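Local coordinates for protein sensory box histidine kinase/response regulator (Burkholderia thailandensis, PDB 3MR0) that probably acts as a phosphorelay sensor histidine kinase of a two-component system, this piece being its PAS sensory domain, at residues A[40-45]-A[86-91]; A[97-102]-A[118-123]. One frame throughout, in Å; residues are numbered along the deposited sequence. Where two conformers were deposited one is given.

Contact 1 (A[40-45]-A[86-91]); sequences KIMGYE and YRVRTR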
ATOM      1  N   LYS A  40     -10.420   3.290  -6.214  1.00 16.16           N
ATOM      2  CA  LYS A  40     -10.088   3.624  -7.573  1.00 18.91           C
ATOM      3  C   LYS A  40      -8.695   3.126  -7.927  1.00 20.16           C
ATOM      4  O   LYS A  40      -8.515   2.481  -8.957  1.00 21.57           O
ATOM      5  CB  LYS A  40     -10.231   5.117  -7.812  1.00 20.36           C
ATOM      6  CG  LYS A  40      -9.796   5.550  -9.204  1.00 23.77           C
ATOM      7  CD  LYS A  40     -10.319   4.611 -10.300  1.00 27.19           C
ATOM      8  CE  LYS A  40     -11.812   4.757 -10.520  1.00 30.11           C
ATOM      9  NZ  LYS A  40     -12.206   4.254 -11.872  1.00 31.20           N
ATOM     10  N   ILE A  41      -7.715   3.409  -7.071  1.00 18.92           N
ATOM     11  CA  ILE A  41      -6.336   2.978  -7.314  1.00 18.80           C
ATOM     12  C   ILE A  41      -6.225   1.471  -7.553  1.00 19.42           C
ATOM     13  O   ILE A  41      -5.354   1.032  -8.290  1.00 22.80           O
ATOM     14  CB  ILE A  41      -5.390   3.422  -6.165  1.00 21.68           C
ATOM     15  CG1 ILE A  41      -5.187   4.939  -6.181  1.00 18.36           C
ATOM     16  CG2 ILE A  41      -4.038   2.709  -6.241  1.00 22.29           C
ATOM     17  CD1 ILE A  41      -4.481   5.457  -4.950  1.00 18.10           C
HETATM   18  N   MSE A  42      -7.106   0.680  -6.943  1.00 19.34           N
HETATM   19  CA  MSE A  42      -7.160  -0.766  -7.216  1.00 21.55           C
HETATM   20  C   MSE A  42      -7.849  -1.062  -8.563  1.00 22.29           C
HETATM   21  O   MSE A  42      -7.913  -2.214  -9.012  1.00 22.74           O
HETATM   22  CB  MSE A  42      -7.857  -1.537  -6.092  1.00 21.67           C
HETATM   23  CG  MSE A  42      -7.197  -1.418  -4.741  1.00 22.04           C
HETATM   24 SE   MSE A  42      -5.337  -2.007  -4.727  0.76 28.80          SE
HETATM   25  CE  MSE A  42      -5.627  -3.847  -5.295  1.00 24.71           C
ATOM     26  N   GLY A  43      -8.364  -0.001  -9.187  1.00 22.05           N
ATOM     27  CA  GLY A  43      -9.034  -0.080 -10.472  1.00 21.35           C
ATOM     28  C   GLY A  43     -10.537  -0.215 -10.356  1.00 22.01           C
ATOM     29  O   GLY A  43     -11.190  -0.530 -11.345  1.00 23.18           O
ATOM     30  N   TYR A  44     -11.089   0.023  -9.163  1.00 21.06           N
ATOM     31  CA  TYR A  44     -12.512  -0.212  -8.907  1.00 21.79           C
ATOM     32  C   TYR A  44     -13.293   1.064  -8.650  1.00 21.90           C
ATOM     33  O   TYR A  44     -12.860   1.916  -7.883  1.00 21.09           O
ATOM     34  CB  TYR A  44     -12.704  -1.139  -7.708  1.00 24.56           C
ATOM     35  CG  TYR A  44     -12.229  -2.564  -7.924  1.00 26.41           C
ATOM     36  CD1 TYR A  44     -13.108  -3.569  -8.298  1.00 26.78           C
ATOM     37  CD2 TYR A  44     -10.889  -2.897  -7.743  1.00 28.88           C
ATOM     38  CE1 TYR A  44     -12.662  -4.860  -8.496  1.00 29.40           C
ATOM     39  CE2 TYR A  44     -10.433  -4.187  -7.936  1.00 30.39           C
ATOM     40  CZ  TYR A  44     -11.320  -5.165  -8.318  1.00 31.02           C
ATOM     41  OH  TYR A  44     -10.845  -6.445  -8.509  1.00 32.02           O
ATOM     42  N   GLU A  45     -14.455   1.192  -9.284  1.00 23.15           N
ATOM     43  CA  GLU A  45     -15.352   2.296  -8.957  1.00 24.78           C
ATOM     44  C   GLU A  45     -15.894   2.136  -7.539  1.00 26.00           C
ATOM     45  O   GLU A  45     -15.973   1.029  -7.007  1.00 25.70           O
ATOM     46  CB  GLU A  45     -16.519   2.379  -9.942  1.00 27.35           C
ATOM     47  CG  GLU A  45     -16.141   2.841 -11.323  1.00 30.95           C
ATOM     48  CD  GLU A  45     -15.393   4.181 -11.335  1.00 35.05           C
ATOM     49  OE1 GLU A  45     -15.640   5.040 -10.461  1.00 34.85           O
ATOM     50  OE2 GLU A  45     -14.558   4.377 -12.245  1.00 37.80           O
ATOM     51  N   TYR A  86       5.253  -1.721  -3.375  1.00 15.93           N
ATOM     52  CA  TYR A  86       5.029  -3.059  -3.908  1.00 16.61           C
ATOM     53  C   TYR A  86       3.964  -3.118  -4.999  1.00 16.88           C
ATOM     54  O   TYR A  86       3.280  -2.133  -5.256  1.00 17.69           O
ATOM     55  CB  TYR A  86       4.707  -4.043  -2.781  1.00 16.52           C
ATOM     56  CG  TYR A  86       3.442  -3.763  -1.992  1.00 16.08           C
ATOM     57  CD1 TYR A  86       2.223  -4.358  -2.343  1.00 16.12           C
ATOM     58  CD2 TYR A  86       3.480  -2.960  -0.867  1.00 15.95           C
ATOM     59  CE1 TYR A  86       1.082  -4.136  -1.602  1.00 16.45           C
ATOM     60  CE2 TYR A  86       2.354  -2.732  -0.117  1.00 16.78           C
ATOM     61  CZ  TYR A  86       1.156  -3.324  -0.483  1.00 17.82           C
ATOM     62  OH  TYR A  86       0.041  -3.092   0.294  1.00 17.86           O
ATOM     63  N   ARG A  87       3.838  -4.278  -5.640  1.00 16.31           N
ATOM     64  CA  ARG A  87       2.898  -4.454  -6.727  1.00 15.90           C
ATOM     65  C   ARG A  87       1.624  -5.108  -6.233  1.00 16.65           C
ATOM     66  O   ARG A  87       1.669  -6.070  -5.460  1.00 16.99           O
ATOM     67  CB  ARG A  87       3.518  -5.294  -7.856  1.00 16.96           C
ATOM     68  CG  ARG A  87       4.550  -4.553  -8.702  1.00 18.64           C
ATOM     69  CD  ARG A  87       5.517  -5.516  -9.334  1.00 19.45           C
ATOM     70  NE  ARG A  87       6.263  -6.240  -8.310  1.00 21.93           N
ATOM     71  CZ  ARG A  87       7.269  -7.078  -8.552  1.00 24.93           C
ATOM     72  NH1 ARG A  87       7.663  -7.302  -9.803  1.00 25.79           N
ATOM     73  NH2 ARG A  87       7.883  -7.686  -7.543  1.00 25.89           N
ATOM     74  N   VAL A  88       0.492  -4.570  -6.690  1.00 17.12           N
ATOM     75  CA  VAL A  88      -0.833  -5.138  -6.454  1.00 17.40           C
ATOM     76  C   VAL A  88      -1.580  -5.364  -7.768  1.00 19.90           C
ATOM     77  O   VAL A  88      -1.456  -4.580  -8.713  1.00 19.50           O
ATOM     78  CB  VAL A  88      -1.724  -4.272  -5.531  1.00 17.97           C
ATOM     79  CG1 VAL A  88      -1.215  -4.303  -4.111  1.00 19.66           C
ATOM     80  CG2 VAL A  88      -1.853  -2.859  -6.047  1.00 15.85           C
ATOM     81  N   ARG A  89      -2.341  -6.455  -7.819  0.57 20.43           N
ATOM     82  CA  ARG A  89      -3.157  -6.787  -8.976  0.57 21.36           C
ATOM     83  C   ARG A  89      -4.449  -5.968  -8.931  0.57 22.35           C
ATOM     84  O   ARG A  89      -5.248  -6.073  -7.991  0.57 23.72           O
ATOM     85  CB  ARG A  89      -3.457  -8.296  -9.003  0.57 21.19           C
ATOM     86  CG  ARG A  89      -3.986  -8.807 -10.333  0.57 21.46           C
ATOM     87  CD  ARG A  89      -4.239 -10.309 -10.311  0.57 22.43           C
ATOM     88  NE  ARG A  89      -3.033 -11.118 -10.518  0.57 23.48           N
ATOM     89  CZ  ARG A  89      -2.622 -11.574 -11.702  0.57 23.55           C
ATOM     90  NH1 ARG A  89      -3.310 -11.286 -12.799  0.57 23.15           N
ATOM     91  NH2 ARG A  89      -1.521 -12.314 -11.790  0.57 23.77           N
ATOM     92  N   THR A  90      -4.638  -5.134  -9.944  1.00 21.96           N
ATOM     93  CA  THR A  90      -5.819  -4.281 -10.034  1.00 21.93           C
ATOM     94  C   THR A  90      -7.050  -5.065 -10.545  1.00 23.68           C
ATOM     95  O   THR A  90      -6.949  -6.235 -10.925  1.00 24.15           O
ATOM     96  CB  THR A  90      -5.522  -3.060 -10.912  1.00 20.35           C
ATOM     97  OG1 THR A  90      -5.151  -3.491 -12.218  1.00 20.66           O
ATOM     98  CG2 THR A  90      -4.362  -2.273 -10.331  1.00 19.42           C
ATOM     99  N   ARG A  91      -8.208  -4.420 -10.531  1.00 24.67           N
ATOM    100  CA  ARG A  91      -9.462  -5.073 -10.897  1.00 26.88           C
ATOM    101  C   ARG A  91      -9.281  -5.881 -12.157  1.00 30.03           C
ATOM    102  O   ARG A  91      -9.797  -6.992 -12.296  1.00 33.20           O
ATOM    103  CB  ARG A  91     -10.516  -4.020 -11.169  1.00 26.01           C
ATOM    104  CG  ARG A  91     -11.686  -4.518 -11.948  1.00 27.13           C
ATOM    105  CD  ARG A  91     -12.615  -3.376 -12.266  1.00 29.87           C
ATOM    106  NE  ARG A  91     -13.772  -3.835 -13.016  1.00 33.47           N
ATOM    107  CZ  ARG A  91     -13.840  -3.865 -14.341  1.00 35.30           C
ATOM    108  NH1 ARG A  91     -12.817  -3.442 -15.071  1.00 34.48           N
ATOM    109  NH2 ARG A  91     -14.938  -4.322 -14.935  1.00 38.05           N
TER
HETATM  110  O   HOH W   1     -10.327  -1.898 -13.624  1.00 52.64           O
HETATM  111  O   HOH W   2      -8.368  -6.775  -7.440  1.00 33.19           O
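Tyr44 and Arg91 meet through two torsions: CG of Tyr44 lies beside its own N, anti to the carbonyl carbon (chi1 -67°), which brings the ring against Arg91, and Arg91 CG, anti to the backbone N (chi1 162°), runs past Tyr44 CE1. Arg91 CB sits over one face of the phenol ring, 3.3 Å from the ring centroid, in a CH-pi contact displaced toward the hydroxyl end. An arginine suits this exposed place: its methylenes cover the aromatic face while the guanidinium meets a water, which links NH1 to Gly43 O, and lies in a long, weak ion pair with Glu48. A second water, in the plane of the Tyr44 ring, joins Tyr44 OH to Arg89 O. Met42, present as selenomethionine and bent at both chi2 and chi3, crosses Val88 at about a right angle, with SE 3.8 Å from Val88 CG2. Between these two patches Arg91 N donates to Met42 O at 2.7 Å. Gly43, at positive phi (94°), a backbone easy for a residue without CB, closes the Schellman motif. Thr90 OG1 is held by Asp94 O. Helix end and strand end are thus coupled by one direct hydrogen bond, two water bridges and apolar packing, without a salt bridge between them.

Contact 2 (A[97-102]-A[118-123]); sequences WIQSRG and WIMDVT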
ATOM      1  N   TRP A  97       2.278  -0.442  -9.224  1.00 16.11           N
ATOM      2  CA  TRP A  97       3.046  -0.246  -8.012  1.00 16.10           C
ATOM      3  C   TRP A  97       2.330   0.772  -7.145  1.00 15.67           C
ATOM      4  O   TRP A  97       1.835   1.775  -7.640  1.00 14.88           O
ATOM      5  CB  TRP A  97       4.441   0.292  -8.307  1.00 16.08           C
ATOM      6  CG  TRP A  97       5.375  -0.700  -8.901  1.00 16.20           C
ATOM      7  CD1 TRP A  97       5.485  -1.043 -10.219  1.00 17.47           C
ATOM      8  CD2 TRP A  97       6.362  -1.456  -8.203  1.00 18.21           C
ATOM      9  NE1 TRP A  97       6.472  -1.987 -10.379  1.00 18.82           N
ATOM     10  CE2 TRP A  97       7.028  -2.256  -9.152  1.00 19.00           C
ATOM     11  CE3 TRP A  97       6.738  -1.556  -6.860  1.00 18.73           C
ATOM     12  CZ2 TRP A  97       8.062  -3.128  -8.800  1.00 19.19           C
ATOM     13  CZ3 TRP A  97       7.769  -2.433  -6.519  1.00 18.99           C
ATOM     14  CH2 TRP A  97       8.417  -3.193  -7.485  1.00 17.77           C
ATOM     15  N   ILE A  98       2.276   0.493  -5.850  1.00 16.19           N
ATOM     16  CA  ILE A  98       1.828   1.466  -4.866  1.00 17.41           C
ATOM     17  C   ILE A  98       2.915   1.668  -3.807  1.00 16.84           C
ATOM     18  O   ILE A  98       3.681   0.744  -3.498  1.00 17.21           O
ATOM     19  CB  ILE A  98       0.508   1.022  -4.154  1.00 15.00           C
ATOM     20  CG1 ILE A  98       0.644  -0.381  -3.534  1.00 14.77           C
ATOM     21  CG2 ILE A  98      -0.678   1.086  -5.094  1.00 15.13           C
ATOM     22  CD1 ILE A  98      -0.594  -0.830  -2.739  1.00 15.16           C
ATOM     23  N   GLN A  99       2.987   2.876  -3.257  1.00 17.50           N
ATOM     24  CA  GLN A  99       3.679   3.093  -1.984  1.00 17.55           C
ATOM     25  C   GLN A  99       2.616   3.049  -0.879  1.00 17.57           C
ATOM     26  O   GLN A  99       1.570   3.684  -1.011  1.00 17.42           O
ATOM     27  CB  GLN A  99       4.394   4.445  -1.965  1.00 17.91           C
ATOM     28  CG  GLN A  99       4.986   4.783  -0.615  1.00 17.71           C
ATOM     29  CD  GLN A  99       5.542   6.188  -0.554  1.00 18.77           C
ATOM     30  OE1 GLN A  99       5.107   7.065  -1.301  1.00 18.24           O
ATOM     31  NE2 GLN A  99       6.487   6.416   0.351  1.00 18.84           N
ATOM     32  N   SER A 100       2.860   2.273   0.178  1.00 17.89           N
ATOM     33  CA  SER A 100       1.922   2.178   1.309  1.00 16.85           C
ATOM     34  C   SER A 100       2.635   2.601   2.586  1.00 17.20           C
ATOM     35  O   SER A 100       3.714   2.092   2.906  1.00 18.32           O
ATOM     36  CB  SER A 100       1.332   0.768   1.450  1.00 15.46           C
ATOM     37  OG  SER A 100       0.312   0.707   2.429  1.00 16.08           O
ATOM     38  N   ARG A 101       2.009   3.519   3.317  0.65 16.69           N
ATOM     39  CA  ARG A 101       2.556   4.054   4.565  0.65 17.01           C
ATOM     40  C   ARG A 101       1.459   4.093   5.625  0.65 16.29           C
ATOM     41  O   ARG A 101       0.324   4.445   5.342  0.65 16.19           O
ATOM     42  CB  ARG A 101       3.125   5.455   4.330  0.65 17.63           C
ATOM     43  CG  ARG A 101       3.837   6.066   5.510  0.65 18.82           C
ATOM     44  CD  ARG A 101       4.334   7.485   5.185  0.65 20.83           C
ATOM     45  NE  ARG A 101       5.381   7.517   4.156  0.65 20.73           N
ATOM     46  CZ  ARG A 101       6.062   8.611   3.807  0.65 20.00           C
ATOM     47  NH1 ARG A 101       5.813   9.771   4.396  0.65 20.11           N
ATOM     48  NH2 ARG A 101       6.992   8.545   2.867  0.65 20.35           N
ATOM     49  N   GLY A 102       1.799   3.734   6.852  1.00 14.98           N
ATOM     50  CA  GLY A 102       0.791   3.629   7.881  1.00 15.41           C
ATOM     51  C   GLY A 102       1.355   3.550   9.275  1.00 14.80           C
ATOM     52  O   GLY A 102       2.546   3.337   9.463  1.00 14.70           O
ATOM     53  N   TRP A 118      -2.212   5.281   4.033  1.00 15.27           N
ATOM     54  CA  TRP A 118      -2.620   5.618   2.688  1.00 15.00           C
ATOM     55  C   TRP A 118      -1.882   4.782   1.651  1.00 14.49           C
ATOM     56  O   TRP A 118      -0.923   4.073   1.960  1.00 15.51           O
ATOM     57  CB  TRP A 118      -2.392   7.109   2.427  1.00 16.46           C
ATOM     58  CG  TRP A 118      -1.021   7.671   2.832  1.00 16.05           C
ATOM     59  CD1 TRP A 118      -0.734   8.381   3.969  1.00 16.22           C
ATOM     60  CD2 TRP A 118       0.211   7.614   2.088  1.00 15.82           C
ATOM     61  NE1 TRP A 118       0.580   8.743   3.986  1.00 16.59           N
ATOM     62  CE2 TRP A 118       1.190   8.288   2.845  1.00 16.02           C
ATOM     63  CE3 TRP A 118       0.588   7.041   0.861  1.00 16.50           C
ATOM     64  CZ2 TRP A 118       2.511   8.409   2.427  1.00 16.82           C
ATOM     65  CZ3 TRP A 118       1.905   7.157   0.441  1.00 16.70           C
ATOM     66  CH2 TRP A 118       2.852   7.837   1.224  1.00 17.45           C
ATOM     67  N   ILE A 119      -2.337   4.865   0.416  1.00 15.31           N
ATOM     68  CA  ILE A 119      -1.591   4.328  -0.692  1.00 14.95           C
ATOM     69  C   ILE A 119      -1.519   5.394  -1.789  1.00 16.12           C
ATOM     70  O   ILE A 119      -2.418   6.219  -1.923  1.00 15.81           O
ATOM     71  CB  ILE A 119      -2.211   3.013  -1.238  1.00 15.73           C
ATOM     72  CG1 ILE A 119      -3.649   3.233  -1.735  1.00 15.56           C
ATOM     73  CG2 ILE A 119      -2.141   1.918  -0.189  1.00 14.93           C
ATOM     74  CD1 ILE A 119      -4.206   2.071  -2.543  1.00 14.43           C
HETATM   75  N   MSE A 120      -0.435   5.378  -2.557  1.00 17.28           N
HETATM   76  CA  MSE A 120      -0.326   6.198  -3.760  1.00 16.83           C
HETATM   77  C   MSE A 120       0.127   5.314  -4.904  1.00 16.07           C
HETATM   78  O   MSE A 120       0.916   4.384  -4.682  1.00 17.13           O
HETATM   79  CB  MSE A 120       0.654   7.357  -3.560  1.00 15.81           C
HETATM   80  CG  MSE A 120       0.066   8.507  -2.792  1.00 15.47           C
HETATM   81 SE   MSE A 120       1.092  10.149  -2.996  0.78 22.74          SE
HETATM   82  CE  MSE A 120       2.574   9.764  -1.829  1.00 21.36           C
ATOM     83  N   ASP A 121      -0.361   5.592  -6.109  1.00 14.29           N
ATOM     84  CA  ASP A 121       0.084   4.847  -7.284  1.00 16.32           C
ATOM     85  C   ASP A 121       1.380   5.436  -7.776  1.00 16.55           C
ATOM     86  O   ASP A 121       1.386   6.571  -8.238  1.00 16.98           O
ATOM     87  CB  ASP A 121      -0.938   4.877  -8.425  1.00 17.28           C
ATOM     88  CG  ASP A 121      -0.597   3.881  -9.523  1.00 18.78           C
ATOM     89  OD1 ASP A 121       0.521   3.938 -10.063  1.00 17.60           O
ATOM     90  OD2 ASP A 121      -1.426   3.002  -9.829  1.00 21.12           O
ATOM     91  N   VAL A 122       2.464   4.669  -7.659  1.00 14.73           N
ATOM     92  CA  VAL A 122       3.806   5.116  -8.053  1.00 14.47           C
ATOM     93  C   VAL A 122       4.348   4.332  -9.258  1.00 14.77           C
ATOM     94  O   VAL A 122       5.557   4.214  -9.433  1.00 16.21           O
ATOM     95  CB  VAL A 122       4.825   5.037  -6.873  1.00 14.05           C
ATOM     96  CG1 VAL A 122       4.412   5.974  -5.729  1.00 13.82           C
ATOM     97  CG2 VAL A 122       5.007   3.592  -6.394  1.00 13.68           C
ATOM     98  N   THR A 123       3.443   3.814 -10.090  1.00 13.56           N
ATOM     99  CA  THR A 123       3.825   2.946 -11.184  1.00 13.32           C
ATOM    100  C   THR A 123       4.794   3.602 -12.133  1.00 15.73           C
ATOM    101  O   THR A 123       5.831   3.023 -12.433  1.00 16.79           O
ATOM    102  CB  THR A 123       2.596   2.415 -11.972  1.00 15.52           C
ATOM    103  OG1 THR A 123       1.708   1.757 -11.065  1.00 15.06           O
ATOM    104  CG2 THR A 123       3.027   1.418 -13.036  1.00 16.19           C
TER
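Trp118 and Arg101 run alongside each other in the same direction, on the face of the sheet that also carries Gln99 and Met120. Arg101 CB rests over the six-membered ring, 3.9 Å from its centroid, and CD approaches Trp118 CZ2 at 3.4 Å. The guanidinium is tilted 49° from the indole, with Trp118 CH2 over one of its faces. Gln99 instead meets the indole at its edge: its amide stands almost upright to the ring plane, and OE1 lies in that plane, 3.5 Å from Trp118 CH2. Long side chains suit this face, since Arg101's methylenes lie over the indole and Gln99's amide meets its rim, while the polar ends reach Asp83, in a salt bridge from Arg101 NE and a hydrogen bond from Gln99 NE2. On the opposite face Ile98 CD1 meets Ile119 CG2 at 4.1 Å, and small Ser100 fits beside Ile119. Paired backbone hydrogen bonds join Gln99 to Met120 and Arg101 to Trp118. Past the end of strand 112-121, Trp97 N donates to Thr123 OG1; Asp121 OD1 accepts from Thr123 N, an Asx turn, and also from Thr123 OG1. This hairpin of strands 95-106 and 112-121 is flanked by strands 82-89 and 21-25, with helix 36-41 packed on Ile98 and Ile119.

Contacts 1 and 2, with centres 11 Å apart, meet along the edge of the PAS sheet, where strand 82-89 of contact 1 pairs with strand 95-106 of contact 2. Tyr86 O lies 2.9 Å from Ile98 N, a probable backbone hydrogen bond, and Arg87 CG packs 3.4 Å from Trp97 CE2. From the helix side, Ile41 CD1 comes to 3.7 Å from Ile119 O. Together they help enclose a pocket: Tyr86 and Val88 from one contact and Ile98 and Ser100 from the other line a site holding a polyether molecule. This probably came from the crystallisation liquor, but the site is consistent with the ligand cavity of other PAS domains. Arg87 and Trp97, with Phe95 and Asp130, line a second.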